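Uncharacterized protein (Magnetospirillum magneticum AMB-1, PDB 5MU5) is probably a Maf-type glycosyltransferase that attaches sugars to flagellin and is involved in bacterial flagella formation. Local coordinates at residues N325-A328 and P329-L333; P355-R358 and D359-D363. All blocks are in the same frame, centred on the assembly; numbering follows the deposited sequence.

Interaction 1. Residues N325-A328 and P329-L333; sequences NGAA and PYRAL
P329 packs its ring carbons against the backbone before it in the first turn of helix 327-340, the helix of a beta-alpha-beta unit running from strand 319-322 to strand 346-350. P329 CD lies 3.3 Å from G326 O, and P329 CG lies 3.5 Å from N325 O. The ring's attachment through N also brings P329 CD close to A328 CB, 3.3 Å away. An alanine here would strip the ring carbons from the N325 and G326 carbonyls and would probably leave the first turn freer to flex.

Regular helical bonding then takes over: R331 N donates to A327 O at 2.8 Å and A332 N to A328 O at 3.0 Å, whereas the Y330 N to G326 O bond is weak. R331 also returns through its side chain. With CG beside the backbone N (chi1 -77°) and the chain bent at chi3 (-65°), the guanidinium turns a face to A327 C, 3.9 Å beneath it, and sets NH1 3.3 Å from A327 CB. NH1 then forms a salt bridge with E654.

Further out, other parts of the chain bond to the helix start. G326 is the N-cap residue, and at its phi of 112° a CB would jam against the carbonyl O of N325. G326 has no side chain with which to cap the turn; at the same end, A327 N donates a hydrogen bond to D653 OD2. Just before it, N325 ND2 gives hydrogen bonds to T352 O and to E247 OE2.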
# COMPACT_ATOMS: atom_id res chain seq x y z
N ASN A 325 3.45 -4.51 16.84
CA ASN A 325 3.92 -3.55 17.81
C ASN A 325 2.84 -3.40 18.89
O ASN A 325 1.71 -3.81 18.70
CB ASN A 325 4.14 -2.19 17.10
CG ASN A 325 4.22 -1.02 18.09
OD1 ASN A 325 3.21 -0.33 18.32
ND2 ASN A 325 5.39 -0.84 18.72
N GLY A 326 3.17 -2.82 20.03
CA GLY A 326 2.12 -2.51 21.01
C GLY A 326 2.12 -3.30 22.30
O GLY A 326 2.59 -4.43 22.38
N ALA A 327 1.54 -2.68 23.31
CA ALA A 327 1.53 -3.26 24.63
C ALA A 327 0.63 -4.49 24.72
O ALA A 327 0.93 -5.42 25.46
CB ALA A 327 1.11 -2.20 25.64
N ALA A 328 -0.47 -4.50 23.96
CA ALA A 328 -1.43 -5.61 24.01
C ALA A 328 -0.82 -6.96 23.57
O ALA A 328 -0.94 -7.94 24.31
CB ALA A 328 -2.72 -5.28 23.25
N PRO A 329 -0.19 -7.03 22.37
CA PRO A 329 0.54 -8.24 22.01
C PRO A 329 1.58 -8.64 23.07
O PRO A 329 1.72 -9.84 23.37
CB PRO A 329 1.23 -7.87 20.71
CG PRO A 329 0.42 -6.77 20.14
CD PRO A 329 -0.11 -6.00 21.31
N TYR A 330 2.28 -7.67 23.63
CA TYR A 330 3.21 -7.98 24.70
C TYR A 330 2.51 -8.60 25.91
O TYR A 330 2.98 -9.61 26.46
CB TYR A 330 4.02 -6.75 25.13
CG TYR A 330 4.63 -6.90 26.51
CD1 TYR A 330 5.74 -7.72 26.71
CD2 TYR A 330 4.10 -6.23 27.60
CE1 TYR A 330 6.31 -7.86 27.96
CE2 TYR A 330 4.65 -6.38 28.88
CZ TYR A 330 5.76 -7.20 29.04
OH TYR A 330 6.34 -7.36 30.28
N ARG A 331 1.41 -7.98 26.35
CA ARG A 331 0.73 -8.46 27.55
C ARG A 331 0.21 -9.88 27.34
O ARG A 331 0.25 -10.68 28.25
CB ARG A 331 -0.37 -7.51 28.05
CG ARG A 331 0.16 -6.28 28.78
CD ARG A 331 -0.98 -5.42 29.34
NE ARG A 331 -1.81 -4.84 28.28
CZ ARG A 331 -1.71 -3.59 27.80
NH1 ARG A 331 -0.81 -2.73 28.29
NH2 ARG A 331 -2.52 -3.19 26.82
N ALA A 332 -0.24 -10.19 26.13
CA ALA A 332 -0.69 -11.56 25.81
C ALA A 332 0.49 -12.56 25.93
O ALA A 332 0.38 -13.58 26.60
CB ALA A 332 -1.31 -11.61 24.42
N LEU A 333 1.62 -12.22 25.32
CA LEU A 333 2.81 -13.05 25.43
C LEU A 333 3.26 -13.22 26.86
O LEU A 333 3.64 -14.31 27.26
CB LEU A 333 3.97 -12.46 24.64
CG LEU A 333 4.17 -12.98 23.23
CD1 LEU A 333 5.41 -12.28 22.67
CD2 LEU A 333 4.35 -14.49 23.22

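Interaction 2. Residues P355-R358 and D359-D363; sequences PRVR and DLFED
The F361 ring meets V357 edge-on: V357 O sits in the ring plane, 3.5 Å from F361 CD1. V357 CG1 comes in obliquely from off the ring plane, 4.3 Å from F361 CE1, a looser apolar touch. Placing F361 CG beside its backbone N (chi1 -70°) swings this edge toward V357, while beyond the segments the F342 ring meets that of F361 at about 40°.

V357 O serves a second partner, L360 N, at 3.1 Å; this donor stands 56° out of the carbonyl plane, so the bond misses the lone pairs. F361 N reaches R358 O at 3.0 Å in a similar tilt. Both bonds span three residues, giving two successive overlapping turns. D359, inside the first turn, sets its CB 3.5 Å from R356 O just ahead of it, but its carboxylate does not pair with either nearby arginine: R356 NE forms a salt bridge with D354, and R358 NH1 gives a hydrogen bond to N255 O.

F361 leaves the helical conformation, E362 returns to it, and D363, extended, pairs with L347 by backbone hydrogen bonds. The arrangement is a short helical-turn connection between neighbouring parallel strands 346-350 and 363-367, as in the crossovers of Rossmann-like alpha/beta sheets.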
# COMPACT_ATOMS: atom_id res chain seq x y z
N PRO A 355 9.50 -3.18 23.23
CA PRO A 355 10.82 -3.46 23.82
C PRO A 355 10.82 -4.41 25.00
O PRO A 355 11.83 -5.07 25.23
CB PRO A 355 11.29 -2.09 24.30
CG PRO A 355 10.55 -1.12 23.47
CD PRO A 355 9.22 -1.74 23.16
N ARG A 356 9.71 -4.50 25.73
CA ARG A 356 9.61 -5.39 26.90
C ARG A 356 9.51 -6.87 26.52
O ARG A 356 9.58 -7.73 27.39
CB ARG A 356 8.39 -5.02 27.75
CG ARG A 356 8.49 -3.64 28.37
CD ARG A 356 7.17 -3.24 28.98
NE ARG A 356 6.18 -2.94 27.95
CZ ARG A 356 4.97 -2.45 28.19
NH1 ARG A 356 4.55 -2.22 29.42
NH2 ARG A 356 4.16 -2.18 27.19
N VAL A 357 9.30 -7.15 25.24
CA VAL A 357 9.21 -8.53 24.78
C VAL A 357 10.53 -9.26 25.03
O VAL A 357 10.53 -10.44 25.31
CB VAL A 357 8.85 -8.60 23.28
CG1 VAL A 357 8.90 -10.02 22.77
CG2 VAL A 357 7.45 -8.05 23.04
N ARG A 358 11.63 -8.52 24.93
CA ARG A 358 12.97 -9.07 25.13
C ARG A 358 13.10 -9.78 26.47
O ARG A 358 13.60 -10.91 26.52
CB ARG A 358 14.03 -7.98 25.00
CG ARG A 358 15.45 -8.54 25.00
CD ARG A 358 16.30 -7.94 23.90
NE ARG A 358 16.98 -6.72 24.32
CZ ARG A 358 17.20 -5.67 23.54
NH1 ARG A 358 16.74 -5.64 22.29
NH2 ARG A 358 17.84 -4.61 24.04
N ASP A 359 12.64 -9.11 27.53
CA ASP A 359 12.69 -9.64 28.90
C ASP A 359 12.08 -11.04 29.07
O ASP A 359 12.50 -11.79 29.91
CB ASP A 359 11.91 -8.74 29.87
CG ASP A 359 12.37 -7.28 29.85
OD1 ASP A 359 13.53 -7.01 29.45
OD2 ASP A 359 11.56 -6.42 30.25
N LEU A 360 11.09 -11.38 28.26
CA LEU A 360 10.42 -12.67 28.40
C LEU A 360 11.22 -13.82 27.83
O LEU A 360 10.85 -14.98 28.02
CB LEU A 360 9.06 -12.64 27.70
CG LEU A 360 8.16 -11.45 28.04
CD1 LEU A 360 6.93 -11.46 27.15
CD2 LEU A 360 7.80 -11.47 29.52
N PHE A 361 12.28 -13.51 27.11
CA PHE A 361 13.04 -14.53 26.40
C PHE A 361 14.51 -14.48 26.69
O PHE A 361 15.11 -13.43 26.70
CB PHE A 361 12.87 -14.37 24.90
CG PHE A 361 11.52 -14.73 24.42
CD1 PHE A 361 10.52 -13.77 24.39
CD2 PHE A 361 11.24 -16.02 24.00
CE1 PHE A 361 9.26 -14.09 23.96
CE2 PHE A 361 9.98 -16.34 23.56
CZ PHE A 361 8.98 -15.38 23.54
N GLU A 362 15.08 -15.66 26.87
CA GLU A 362 16.52 -15.82 26.92
C GLU A 362 17.22 -15.08 25.77
O GLU A 362 18.20 -14.37 25.98
CB GLU A 362 16.86 -17.32 26.88
CG GLU A 362 16.62 -18.00 28.23
CD GLU A 362 16.55 -19.52 28.16
OE1 GLU A 362 16.84 -20.09 27.08
OE2 GLU A 362 16.21 -20.14 29.20
N ASP A 363 16.67 -15.20 24.56
CA ASP A 363 17.31 -14.73 23.34
C ASP A 363 16.33 -14.18 22.28
O ASP A 363 15.24 -14.72 22.06
CB ASP A 363 18.11 -15.90 22.79
CG ASP A 363 18.68 -15.62 21.45
OD1 ASP A 363 19.42 -14.62 21.27
OD2 ASP A 363 18.40 -16.43 20.54

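Overall arrangement
Interactions 1 and 2 follow each other along the chain on either side of strand 346-350, with centres about 12 Å apart, and they touch directly. Y330 CE1 of 325-333 lies 3.3 Å from R356 O and 3.7 Å from L360 CD1 of 355-363, while A327 CB packs against R356 NH2. Interaction 1 is a surface contact in a regular helix start, built on four-residue-spaced bonds and a folded-back arginine tied to E654. Interaction 2 is partly buried and lacks regular helix bonding; it has three-residue-spaced turns, and V357 and F361 pack on strands 319-322 and 346-350. D653 meets both, by a hydrogen bond from A327 N and a long, weak ion pair with R356 NH2.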